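Local coordinates for uncharacterized protein AF_1796 (Archaeoglobus fulgidus, PDB 1VIM) that is of unknown function but may bind a carbohydrate derivative, possibly a phosphosugar, and may act as an isomerase, at residues 136-141 against 167-172. Numbering follows the deposited sequence.
Sequences VVMVVK and MIFLDA
A Met-aromatic contact ties strand 136-139, an edge strand of the parallel SIS-domain sheet within this chain, and the residues just after it, to helix 160-181, which packs over one face of that sheet. Phe169 reaches from the helix toward Met138 and Val140, and its ring makes every side-chain contact between the two segments. Phe169 holds CG anti to its own backbone N (chi1 166°), which carries the ring off the helix to meet Met138 coming the opposite way. Met138 CG lies 3.6 Å from Phe169 CZ and equally near CE2. The Met138 chain then bends at chi2 (70°), bringing SD to 3.6 Å from Phe169 CZ, and a second bend at chi3 carries CE to 4.0 Å from Phe169 CE1. The sulfur sits 4.6 Å from the centroid of the Phe169 ring and 52° off its normal, an oblique approach at the outer end of the ring. Val140 touches the inner end: its CG2 is 4.0 Å from Phe169 CD2 and as close to CG. The backbones stay well apart, with Val140 CA and Phe169 CA 7.8 Å from one another. Ile32 touches both Met138 and Phe169, extending the apolar cluster, while the residues that follow Phe169 in the same turn face elsewhere: Leu170 packs on Ile61 and Phe65 of helix 56-71, and Asp171 forms a salt bridge with Arg57 of the second subunit. No hydrogen bond crosses between the segments; strand and helix are joined here by dispersion and sulfur-ring attraction, in a buried setting where the three side chains present no polar group needing a partner.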
ATOM      1  N   VAL A 136      10.126  25.494   6.190  1.00 12.09           N
ATOM      2  CA  VAL A 136       9.028  26.257   5.618  1.00 12.15           C
ATOM      3  C   VAL A 136       7.760  25.686   6.227  1.00 11.30           C
ATOM      4  O   VAL A 136       7.543  24.456   6.219  1.00 12.05           O
ATOM      5  CB  VAL A 136       8.956  26.112   4.073  1.00 13.18           C
ATOM      6  CG1 VAL A 136       7.718  26.759   3.526  1.00 15.88           C
ATOM      7  CG2 VAL A 136      10.206  26.711   3.418  1.00 15.46           C
ATOM      8  N   VAL A 137       6.954  26.567   6.800  1.00 12.10           N
ATOM      9  CA  VAL A 137       5.684  26.198   7.414  1.00 12.32           C
ATOM     10  C   VAL A 137       4.589  26.727   6.498  1.00 12.77           C
ATOM     11  O   VAL A 137       4.365  27.946   6.426  1.00 13.67           O
ATOM     12  CB  VAL A 137       5.559  26.800   8.826  1.00 12.86           C
ATOM     13  CG1 VAL A 137       4.207  26.466   9.447  1.00 15.65           C
ATOM     14  CG2 VAL A 137       6.735  26.351   9.692  1.00 14.61           C
ATOM     15  N   MET A 138       3.951  25.818   5.761  1.00 12.13           N
ATOM     16  CA  MET A 138       2.922  26.174   4.817  1.00 11.81           C
ATOM     17  C   MET A 138       1.573  25.982   5.489  1.00 11.52           C
ATOM     18  O   MET A 138       1.098  24.850   5.656  1.00 12.51           O
ATOM     19  CB  MET A 138       3.096  25.326   3.549  1.00 12.34           C
ATOM     20  CG  MET A 138       2.148  25.635   2.424  1.00 13.73           C
ATOM     21  SD  MET A 138       2.496  27.257   1.650  1.00 17.87           S
ATOM     22  CE  MET A 138       1.010  28.066   2.000  1.00 19.12           C
ATOM     23  N   VAL A 139       0.996  27.090   5.958  1.00 12.96           N
ATOM     24  CA  VAL A 139      -0.205  27.007   6.768  1.00 13.33           C
ATOM     25  C   VAL A 139      -1.425  26.899   5.892  1.00 13.06           C
ATOM     26  O   VAL A 139      -1.691  27.751   5.048  1.00 14.94           O
ATOM     27  CB  VAL A 139      -0.327  28.213   7.701  1.00 14.59           C
ATOM     28  CG1 VAL A 139      -1.591  28.085   8.535  1.00 15.93           C
ATOM     29  CG2 VAL A 139       0.901  28.294   8.603  1.00 16.63           C
ATOM     30  N   VAL A 140      -2.138  25.797   6.066  1.00 11.47           N
ATOM     31  CA  VAL A 140      -3.404  25.550   5.403  1.00 12.87           C
ATOM     32  C   VAL A 140      -4.352  25.167   6.512  1.00 14.13           C
ATOM     33  O   VAL A 140      -4.212  24.105   7.099  1.00 14.21           O
ATOM     34  CB  VAL A 140      -3.289  24.400   4.350  1.00 13.94           C
ATOM     35  CG1 VAL A 140      -4.601  24.165   3.689  1.00 15.72           C
ATOM     36  CG2 VAL A 140      -2.200  24.752   3.285  1.00 15.72           C
ATOM     37  N   LYS A 141      -5.280  26.057   6.844  1.00 16.69           N
ATOM     38  CA  LYS A 141      -6.195  25.824   7.987  1.00 17.92           C
ATOM     39  C   LYS A 141      -7.255  24.795   7.698  1.00 17.18           C
ATOM     40  O   LYS A 141      -7.750  24.710   6.576  1.00 21.13           O
ATOM     41  CB  LYS A 141      -6.966  27.104   8.326  1.00 20.06           C
ATOM     42  CG  LYS A 141      -6.128  28.319   8.547  1.00 23.54           C
ATOM     43  CD  LYS A 141      -5.226  28.134   9.760  1.00 26.06           C
ATOM     44  CE  LYS A 141      -5.993  28.254  11.060  1.00 29.23           C
ATOM     45  NZ  LYS A 141      -5.311  27.548  12.192  1.00 30.82           N
ATOM     46  N   MET A 167      -5.461  19.166   0.038  1.00  9.02           N
ATOM     47  CA  MET A 167      -5.464  18.560  -1.281  1.00  9.88           C
ATOM     48  C   MET A 167      -5.636  19.626  -2.349  1.00  9.61           C
ATOM     49  O   MET A 167      -4.900  19.643  -3.359  1.00 10.39           O
ATOM     50  CB  MET A 167      -6.580  17.512  -1.398  1.00 11.90           C
ATOM     51  CG  MET A 167      -6.472  16.673  -2.683  1.00 15.18           C
ATOM     52  SD  MET A 167      -4.936  15.623  -2.893  1.00 20.52           S
ATOM     53  CE  MET A 167      -3.720  16.699  -3.845  1.00 17.32           C
ATOM     54  N   ILE A 168      -6.587  20.529  -2.143  1.00  9.34           N
ATOM     55  CA  ILE A 168      -6.857  21.563  -3.138  1.00 10.20           C
ATOM     56  C   ILE A 168      -5.651  22.501  -3.259  1.00 10.02           C
ATOM     57  O   ILE A 168      -5.229  22.860  -4.371  1.00  9.89           O
ATOM     58  CB  ILE A 168      -8.130  22.337  -2.727  1.00 10.78           C
ATOM     59  CG1 ILE A 168      -9.357  21.464  -2.976  1.00 13.78           C
ATOM     60  CG2 ILE A 168      -8.243  23.640  -3.526  1.00 12.24           C
ATOM     61  CD1 ILE A 168     -10.601  21.925  -2.232  1.00 17.75           C
ATOM     62  N   PHE A 169      -5.061  22.884  -2.122  1.00  8.65           N
ATOM     63  CA  PHE A 169      -3.840  23.665  -2.132  1.00  9.23           C
ATOM     64  C   PHE A 169      -2.717  22.998  -2.926  1.00  9.19           C
ATOM     65  O   PHE A 169      -2.026  23.648  -3.724  1.00  9.67           O
ATOM     66  CB  PHE A 169      -3.343  23.979  -0.714  1.00  9.64           C
ATOM     67  CG  PHE A 169      -1.946  24.488  -0.703  1.00 10.70           C
ATOM     68  CD1 PHE A 169      -1.653  25.755  -1.215  1.00 11.97           C
ATOM     69  CD2 PHE A 169      -0.908  23.665  -0.294  1.00 11.72           C
ATOM     70  CE1 PHE A 169      -0.336  26.181  -1.259  1.00 13.54           C
ATOM     71  CE2 PHE A 169       0.397  24.099  -0.317  1.00 12.86           C
ATOM     72  CZ  PHE A 169       0.686  25.352  -0.809  1.00 14.75           C
ATOM     73  N   LEU A 170      -2.482  21.709  -2.676  1.00  8.83           N
ATOM     74  CA  LEU A 170      -1.366  21.018  -3.362  1.00  8.78           C
ATOM     75  C   LEU A 170      -1.619  20.932  -4.872  1.00  8.93           C
ATOM     76  O   LEU A 170      -0.675  21.046  -5.668  1.00  9.18           O
ATOM     77  CB  LEU A 170      -1.119  19.656  -2.724  1.00  8.41           C
ATOM     78  CG  LEU A 170      -0.544  19.808  -1.303  1.00  8.71           C
ATOM     79  CD1 LEU A 170      -0.581  18.478  -0.535  1.00  9.88           C
ATOM     80  CD2 LEU A 170       0.860  20.358  -1.321  1.00 11.11           C
ATOM     81  N   ASP A 171      -2.881  20.755  -5.275  1.00  8.53           N
ATOM     82  CA  ASP A 171      -3.190  20.783  -6.707  1.00  9.70           C
ATOM     83  C   ASP A 171      -3.025  22.200  -7.279  1.00  9.95           C
ATOM     84  O   ASP A 171      -2.565  22.364  -8.422  1.00 10.37           O
ATOM     85  CB  ASP A 171      -4.601  20.298  -7.000  1.00 11.24           C
ATOM     86  CG  ASP A 171      -4.743  18.822  -6.902  1.00 14.23           C
ATOM     87  OD1 ASP A 171      -3.796  18.077  -7.217  1.00 13.99           O
ATOM     88  OD2 ASP A 171      -5.827  18.333  -6.531  1.00 18.94           O
ATOM     89  N   ALA A 172      -3.308  23.220  -6.478  1.00 10.89           N
ATOM     90  CA  ALA A 172      -3.051  24.607  -6.895  1.00  9.95           C
ATOM     91  C   ALA A 172      -1.556  24.865  -7.066  1.00 10.31           C
ATOM     92  O   ALA A 172      -1.124  25.573  -8.008  1.00 12.10           O
ATOM     93  CB  ALA A 172      -3.643  25.592  -5.902  1.00 11.30           C
TER